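Local structure of leucine aminopeptidase A1, chloroplastic (5D8N) at residues A[296-301]-A[390-395]; A[380-385]-A[469-474]. The protein removes N-terminal amino acids from peptides as a metal-dependent hexameric M17 aminopeptidase, and also has protein-folding chaperone activity. The protein carries 1 engineered substitution. All coordinates share one frame; numbering follows the deposited sequence. Where two conformers were deposited one is given.

Interaction 1: A[296-301]-A[390-395]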
ATOM      1  N   ALA A 296      37.800  19.960  -9.466  1.00 20.23           N
ATOM      2  CA  ALA A 296      36.410  20.328  -9.667  1.00 20.77           C
ATOM      3  C   ALA A 296      35.507  19.907  -8.509  1.00 19.41           C
ATOM      4  O   ALA A 296      35.590  18.803  -7.981  1.00 18.83           O
ATOM      5  CB  ALA A 296      35.866  19.747 -10.974  1.00 22.89           C
ATOM      6  N   LEU A 297      34.494  20.730  -8.296  1.00 19.10           N
ATOM      7  CA  LEU A 297      33.434  20.451  -7.343  1.00 19.79           C
ATOM      8  C   LEU A 297      32.133  20.533  -8.123  1.00 19.29           C
ATOM      9  O   LEU A 297      31.793  21.596  -8.645  1.00 21.03           O
ATOM     10  CB  LEU A 297      33.441  21.498  -6.226  1.00 19.78           C
ATOM     11  CG  LEU A 297      34.725  21.565  -5.403  1.00 20.15           C
ATOM     12  CD1 LEU A 297      34.649  22.695  -4.403  1.00 21.53           C
ATOM     13  CD2 LEU A 297      34.902  20.237  -4.676  1.00 22.30           C
ATOM     14  N   VAL A 298      31.436  19.404  -8.213  1.00 17.72           N
ATOM     15  CA  VAL A 298      30.200  19.277  -8.965  1.00 16.63           C
ATOM     16  C   VAL A 298      29.016  19.063  -8.021  1.00 17.30           C
ATOM     17  O   VAL A 298      29.051  18.175  -7.163  1.00 17.81           O
ATOM     18  CB  VAL A 298      30.289  18.081  -9.919  1.00 16.61           C
ATOM     19  CG1 VAL A 298      28.964  17.909 -10.652  1.00 18.13           C
ATOM     20  CG2 VAL A 298      31.414  18.319 -10.908  1.00 17.33           C
ATOM     21  N   GLY A 299      27.989  19.895  -8.158  1.00 16.90           N
ATOM     22  CA  GLY A 299      26.825  19.815  -7.276  1.00 18.64           C
ATOM     23  C   GLY A 299      25.547  19.558  -8.041  1.00 19.41           C
ATOM     24  O   GLY A 299      25.288  20.179  -9.072  1.00 21.18           O
ATOM     25  N   LYS A 300      24.765  18.592  -7.575  1.00 20.36           N
ATOM     26  CA  LYS A 300      23.443  18.369  -8.138  1.00 19.53           C
ATOM     27  C   LYS A 300      22.571  19.601  -7.917  1.00 18.22           C
ATOM     28  O   LYS A 300      22.413  20.082  -6.800  1.00 18.05           O
ATOM     29  CB  LYS A 300      22.792  17.139  -7.504  1.00 21.93           C
ATOM     30  CG  LYS A 300      21.390  16.884  -8.009  1.00 24.03           C
ATOM     31  CD  LYS A 300      20.827  15.586  -7.453  1.00 28.25           C
ATOM     32  CE  LYS A 300      19.500  15.876  -6.789  1.00 28.63           C
ATOM     33  NZ  LYS A 300      18.644  14.688  -6.773  1.00 30.59           N
ATOM     34  N   GLY A 301      21.957  20.090  -8.981  1.00 18.98           N
ATOM     35  CA  GLY A 301      21.211  21.344  -8.924  1.00 21.57           C
ATOM     36  C   GLY A 301      19.823  21.262  -9.540  1.00 22.69           C
ATOM     37  O   GLY A 301      19.382  22.131 -10.289  1.00 24.20           O
ATOM     38  N   LEU A 390      20.996  11.816 -14.000  0.57 18.66           N
ATOM     39  CA  LEU A 390      21.157  12.110 -15.418  0.57 20.64           C
ATOM     40  C   LEU A 390      21.849  13.459 -15.609  0.57 19.65           C
ATOM     41  O   LEU A 390      22.663  13.623 -16.514  0.57 19.35           O
ATOM     42  CB  LEU A 390      19.832  12.098 -16.191  0.57 21.63           C
ATOM     43  CG  LEU A 390      19.272  10.780 -16.738  0.57 23.11           C
ATOM     44  CD1 LEU A 390      19.292   9.695 -15.675  0.57 23.30           C
ATOM     45  CD2 LEU A 390      17.848  10.978 -17.243  0.57 24.47           C
ATOM     46  N   THR A 391      21.420  14.454 -14.845  1.00 18.76           N
ATOM     47  CA  THR A 391      22.026  15.769 -14.954  1.00 19.12           C
ATOM     48  C   THR A 391      23.484  15.701 -14.537  1.00 19.11           C
ATOM     49  O   THR A 391      24.354  16.360 -15.116  1.00 19.36           O
ATOM     50  CB  THR A 391      21.279  16.842 -14.147  1.00 19.41           C
ATOM     51  OG1 THR A 391      21.407  16.617 -12.737  1.00 18.41           O
ATOM     52  CG2 THR A 391      19.820  16.847 -14.531  1.00 19.96           C
ATOM     53  N   LEU A 392      23.752  14.909 -13.507  1.00 20.27           N
ATOM     54  CA  LEU A 392      25.140  14.745 -13.060  1.00 19.82           C
ATOM     55  C   LEU A 392      26.023  14.067 -14.087  1.00 19.75           C
ATOM     56  O   LEU A 392      27.216  14.347 -14.162  1.00 20.66           O
ATOM     57  CB  LEU A 392      25.207  13.962 -11.759  1.00 20.09           C
ATOM     58  CG  LEU A 392      24.754  14.722 -10.509  1.00 22.63           C
ATOM     59  CD1 LEU A 392      24.594  13.738  -9.369  1.00 23.68           C
ATOM     60  CD2 LEU A 392      25.775  15.795 -10.148  1.00 24.29           C
ATOM     61  N   ALA A 393      25.455  13.158 -14.868  1.00 18.98           N
ATOM     62  CA  ALA A 393      26.221  12.515 -15.919  1.00 19.50           C
ATOM     63  C   ALA A 393      26.911  13.525 -16.852  1.00 18.64           C
ATOM     64  O   ALA A 393      28.122  13.502 -17.054  1.00 17.45           O
ATOM     65  CB  ALA A 393      25.314  11.591 -16.701  1.00 19.81           C
ATOM     66  N   ASP A 394      26.134  14.473 -17.351  1.00 19.01           N
ATOM     67  CA  ASP A 394      26.657  15.524 -18.202  1.00 19.24           C
ATOM     68  C   ASP A 394      27.552  16.541 -17.478  1.00 20.73           C
ATOM     69  O   ASP A 394      28.545  17.029 -18.045  1.00 18.79           O
ATOM     70  CB  ASP A 394      25.514  16.211 -18.946  1.00 19.70           C
ATOM     71  CG  ASP A 394      24.999  15.359 -20.123  1.00 22.01           C
ATOM     72  OD1 ASP A 394      25.872  14.765 -20.813  1.00 20.54           O
ATOM     73  OD2 ASP A 394      23.763  15.350 -20.386  1.00 19.70           O
ATOM     74  N   ALA A 395      27.237  16.838 -16.220  1.00 18.85           N
ATOM     75  CA  ALA A 395      28.111  17.723 -15.439  1.00 18.44           C
ATOM     76  C   ALA A 395      29.479  17.105 -15.184  1.00 18.94           C
ATOM     77  O   ALA A 395      30.489  17.784 -15.199  1.00 20.28           O
ATOM     78  CB  ALA A 395      27.466  18.066 -14.113  1.00 19.18           C
TER
HETATM   79  O   HOH W   1      22.486  18.927 -11.612  1.00 17.49           O
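Val298 holds CG1 anti to its backbone N (chi1 177°), while Leu392 turns CG anti to its carbonyl carbon (chi1 -73°); together these torsions bring one methyl of each against the other. Val298 CG1 lies 3.9 Å from Leu392 CD2, the two side chains sliding past each other in opposite directions. The same Val298 methyl meets Ala395 CB at 3.8 Å, about one turn of helix further on, where the alanine methyl itself is the contact. Leu392 CD2 also reaches along strand 296-301, coming within 3.9 Å of Lys300 N, and Lys300 CB lies 4.2 Å from the same Leu392 CD2. The short strand and helix segments run roughly antiparallel, their axes 151° apart and 8.6 Å at closest approach. No direct hydrogen bond joins them, but a water does so at the Gly301 end: it accepts from Gly301 N at 2.9 Å and donates to Thr391 OG1 at 2.8 Å. Helix 388-401 thus packs on the central mixed sheet of the catalytic domain, with neighbouring strands 347-358 and 406-411 extending the surface beneath it. The far end of Lys300, a residue of the first magnesium site, leads away from the helix to Thr412 O, to which NZ is hydrogen-bonded, with Asp305 of the metal site only a long, weak ion pair. The chemistry is therefore divided along the strand: methyl groups meet at Val298, Leu392 and Ala395, while a water links the Gly301 amide to Thr391 OG1, itself also bonded to Gly388 O.

Interaction 2: A[380-385]-A[469-474]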
ATOM      1  N   GLU A 380      18.506   4.169 -20.544  1.00 17.81           N
ATOM      2  CA  GLU A 380      17.078   3.909 -20.495  1.00 18.75           C
ATOM      3  C   GLU A 380      16.512   4.352 -19.157  1.00 17.89           C
ATOM      4  O   GLU A 380      16.947   3.908 -18.097  1.00 18.74           O
ATOM      5  CB  GLU A 380      16.761   2.430 -20.701  1.00 21.38           C
ATOM      6  CG  GLU A 380      15.273   2.117 -20.581  1.00 23.49           C
ATOM      7  CD  GLU A 380      14.956   0.641 -20.757  1.00 26.99           C
ATOM      8  OE1 GLU A 380      15.841  -0.238 -20.527  1.00 24.14           O
ATOM      9  OE2 GLU A 380      13.817   0.417 -21.227  1.00 29.64           O
ATOM     10  N   VAL A 381      15.581   5.287 -19.203  1.00 18.94           N
ATOM     11  CA  VAL A 381      15.136   5.917 -17.971  1.00 22.08           C
ATOM     12  C   VAL A 381      13.988   5.085 -17.428  1.00 22.29           C
ATOM     13  O   VAL A 381      12.838   5.358 -17.712  1.00 25.07           O
ATOM     14  CB  VAL A 381      14.762   7.395 -18.201  1.00 23.65           C
ATOM     15  CG1 VAL A 381      14.265   8.020 -16.909  1.00 28.22           C
ATOM     16  CG2 VAL A 381      15.963   8.164 -18.713  1.00 24.77           C
ATOM     17  N   ASN A 382      14.294   4.070 -16.635  1.00 24.08           N
ATOM     18  CA  ASN A 382      13.251   3.204 -16.103  1.00 26.26           C
ATOM     19  C   ASN A 382      12.544   3.822 -14.898  1.00 33.76           C
ATOM     20  O   ASN A 382      11.478   3.337 -14.508  1.00 34.70           O
ATOM     21  CB  ASN A 382      13.792   1.823 -15.726  1.00 23.77           C
ATOM     22  CG  ASN A 382      14.825   1.896 -14.615  1.00 27.30           C
ATOM     23  OD1 ASN A 382      15.757   2.688 -14.683  1.00 28.96           O
ATOM     24  ND2 ASN A 382      14.770   0.958 -13.687  1.00 28.22           N
ATOM     25  N   ASN A 383      13.113   4.878 -14.321  1.00 31.53           N
ATOM     26  CA  ASN A 383      12.496   5.493 -13.148  1.00 36.39           C
ATOM     27  C   ASN A 383      12.690   7.007 -13.165  1.00 33.09           C
ATOM     28  O   ASN A 383      13.814   7.487 -12.988  1.00 31.60           O
ATOM     29  CB  ASN A 383      13.127   4.904 -11.889  1.00 42.48           C
ATOM     30  CG  ASN A 383      12.510   5.422 -10.606  1.00 52.32           C
ATOM     31  OD1 ASN A 383      11.368   5.857 -10.562  1.00 58.28           O
ATOM     32  ND2 ASN A 383      13.284   5.365  -9.542  1.00 59.55           N
ATOM     33  N   THR A 384      11.593   7.740 -13.328  1.00 29.41           N
ATOM     34  CA  THR A 384      11.624   9.196 -13.388  1.00 31.62           C
ATOM     35  C   THR A 384      11.781   9.907 -12.039  1.00 33.83           C
ATOM     36  O   THR A 384      12.003  11.116 -11.997  1.00 37.67           O
ATOM     37  CB  THR A 384      10.379   9.767 -14.094  1.00 31.61           C
ATOM     38  OG1 THR A 384       9.204   9.273 -13.448  1.00 33.12           O
ATOM     39  CG2 THR A 384      10.389   9.369 -15.583  1.00 33.45           C
ATOM     40  N   ASP A 385      11.878   9.133 -10.967  1.00 35.12           N
ATOM     41  CA  ASP A 385      12.228   9.674  -9.662  1.00 36.74           C
ATOM     42  C   ASP A 385      13.736   9.680  -9.426  1.00 38.05           C
ATOM     43  O   ASP A 385      14.214  10.191  -8.408  1.00 37.22           O
ATOM     44  CB  ASP A 385      11.567   8.843  -8.558  1.00 50.53           C
ATOM     45  CG  ASP A 385      10.058   9.063  -8.462  1.00 64.05           C
ATOM     46  OD1 ASP A 385       9.516  10.040  -9.035  1.00 68.30           O
ATOM     47  OD2 ASP A 385       9.410   8.199  -7.832  1.00 69.00           O
ATOM     48  N   ASP A 469      22.526   1.237 -23.242  1.00 19.07           N
ATOM     49  CA  ASP A 469      23.753   0.843 -22.533  1.00 20.67           C
ATOM     50  C   ASP A 469      23.458   0.515 -21.071  1.00 21.40           C
ATOM     51  O   ASP A 469      24.184  -0.233 -20.468  1.00 22.82           O
ATOM     52  CB  ASP A 469      24.861   1.919 -22.617  1.00 21.21           C
ATOM     53  CG  ASP A 469      25.408   2.119 -24.032  1.00 23.94           C
ATOM     54  OD1 ASP A 469      25.186   1.267 -24.920  1.00 22.02           O
ATOM     55  OD2 ASP A 469      25.851   3.248 -24.323  1.00 27.01           O
ATOM     56  N   MET A 470      22.510   1.202 -20.453  1.00 21.00           N
ATOM     57  CA  MET A 470      22.261   1.022 -19.033  1.00 20.59           C
ATOM     58  C   MET A 470      20.889   1.560 -18.729  1.00 20.62           C
ATOM     59  O   MET A 470      20.333   2.327 -19.519  1.00 20.88           O
ATOM     60  CB  MET A 470      23.296   1.740 -18.180  1.00 20.24           C
ATOM     61  CG  MET A 470      23.174   3.268 -18.201  1.00 21.65           C
ATOM     62  SD  MET A 470      24.694   4.145 -17.693  1.00 22.59           S
ATOM     63  CE  MET A 470      25.724   3.971 -19.132  1.00 24.84           C
ATOM     64  N   ILE A 471      20.365   1.164 -17.570  1.00 20.10           N
ATOM     65  CA  ILE A 471      19.193   1.809 -17.011  1.00 20.09           C
ATOM     66  C   ILE A 471      19.672   2.828 -15.977  1.00 21.07           C
ATOM     67  O   ILE A 471      20.820   2.772 -15.564  1.00 21.93           O
ATOM     68  CB  ILE A 471      18.223   0.806 -16.349  1.00 21.46           C
ATOM     69  CG1 ILE A 471      18.896   0.061 -15.193  1.00 21.41           C
ATOM     70  CG2 ILE A 471      17.656  -0.163 -17.383  1.00 22.58           C
ATOM     71  CD1 ILE A 471      18.045  -1.033 -14.569  1.00 22.42           C
ATOM     72  N   ASN A 472      18.777   3.691 -15.496  1.00 21.28           N
ATOM     73  CA  ASN A 472      19.151   4.710 -14.535  1.00 21.51           C
ATOM     74  C   ASN A 472      18.937   4.322 -13.069  1.00 22.95           C
ATOM     75  O   ASN A 472      19.643   4.824 -12.197  1.00 22.83           O
ATOM     76  CB  ASN A 472      18.507   6.060 -14.862  1.00 21.87           C
ATOM     77  CG  ASN A 472      17.054   6.141 -14.432  1.00 24.22           C
ATOM     78  OD1 ASN A 472      16.228   5.320 -14.832  1.00 25.62           O
ATOM     79  ND2 ASN A 472      16.710   7.219 -13.747  1.00 23.59           N
ATOM     80  N   THR A 473      18.154   3.285 -12.811  1.00 22.49           N
ATOM     81  CA  THR A 473      17.817   2.914 -11.445  1.00 26.32           C
ATOM     82  C   THR A 473      17.816   1.410 -11.231  1.00 23.22           C
ATOM     83  O   THR A 473      17.090   0.678 -11.898  1.00 21.70           O
ATOM     84  CB  THR A 473      16.402   3.420 -11.120  1.00 33.56           C
ATOM     85  OG1 THR A 473      16.389   4.843 -11.255  1.00 44.48           O
ATOM     86  CG2 THR A 473      16.024   3.074  -9.711  1.00 33.97           C
ATOM     87  N   GLY A 474      18.646   0.968 -10.302  1.00 24.01           N
ATOM     88  CA  GLY A 474      18.781  -0.440  -9.981  1.00 24.44           C
ATOM     89  C   GLY A 474      17.829  -0.820  -8.868  1.00 25.82           C
ATOM     90  O   GLY A 474      16.976  -0.032  -8.477  1.00 24.73           O
TER
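The side chains of Asn382 and Asn472 cross with their amide planes 89° apart, each reaching over to the opposite backbone. Asn382 has CG between its backbone N and carbonyl carbon (chi1 63°), which swings the amide across to Thr473: ND2 donates to Thr473 O at 2.9 Å, nearly straight at 172° and on a lone pair of that carbonyl. Its OD1 takes weak bonds from the N-H groups of Asn472 and Thr473. Asn472 answers in kind, ND2 giving a hydrogen bond to Asn383 O at 3.0 Å while OD1 accepts from Asn383 N at 3.2 Å through a lone pair in its carbonyl plane. An alanine in place of Asn472 would probably leave Asn383 N and O without these mates and residues 382-383 freer to shift. Beside the amides, Asn383 CB meets Thr473 OG1 at 3.3 Å. Before them the two segments make one parallel bridge, Glu380 with Ile471, with Glu380 N bonded to Met470 O at 2.8 Å and a weak return bond from Asn472 N to Glu380 O; the carboxylate of Glu380 is held by Ser465 and by a salt bridge to Lys323 of a neighbouring subunit. Asn472 ND2 has a second acceptor in Ala386 O, just ahead of helix 388-401, and so ties the loop bearing the magnesium ligand Asp385 to this edge. Strand 470-471 is the edge strand of the small sheet with 378-380 and 370-372; Phe486 of helix 479-488 touches Asn472, and Arg389 of helix 388-401, predicted to be an active-site residue, bonds weakly to Asn472 O.

Helix 388-401 connects the two contacts: interaction 1 presses it against the central sheet, and from the same helix Leu390 turns toward interaction 2, its CD2 3.7 Å from Val381 CG2 and its CD1 3.8 Å from Asn472 CB. Interaction 1 is fully buried and relies on methyl groups, with a single water bridge. Interaction 2, further from the centre of the chain, is partly buried and mostly polar, with asparagine amides bonding to loop backbone and a neighbouring subunit close by. Each includes a magnesium-binding residue: Lys300 lies on a strand of the central sheet and Asp385 in the loop after the small sheet, so the metal site draws on both parts.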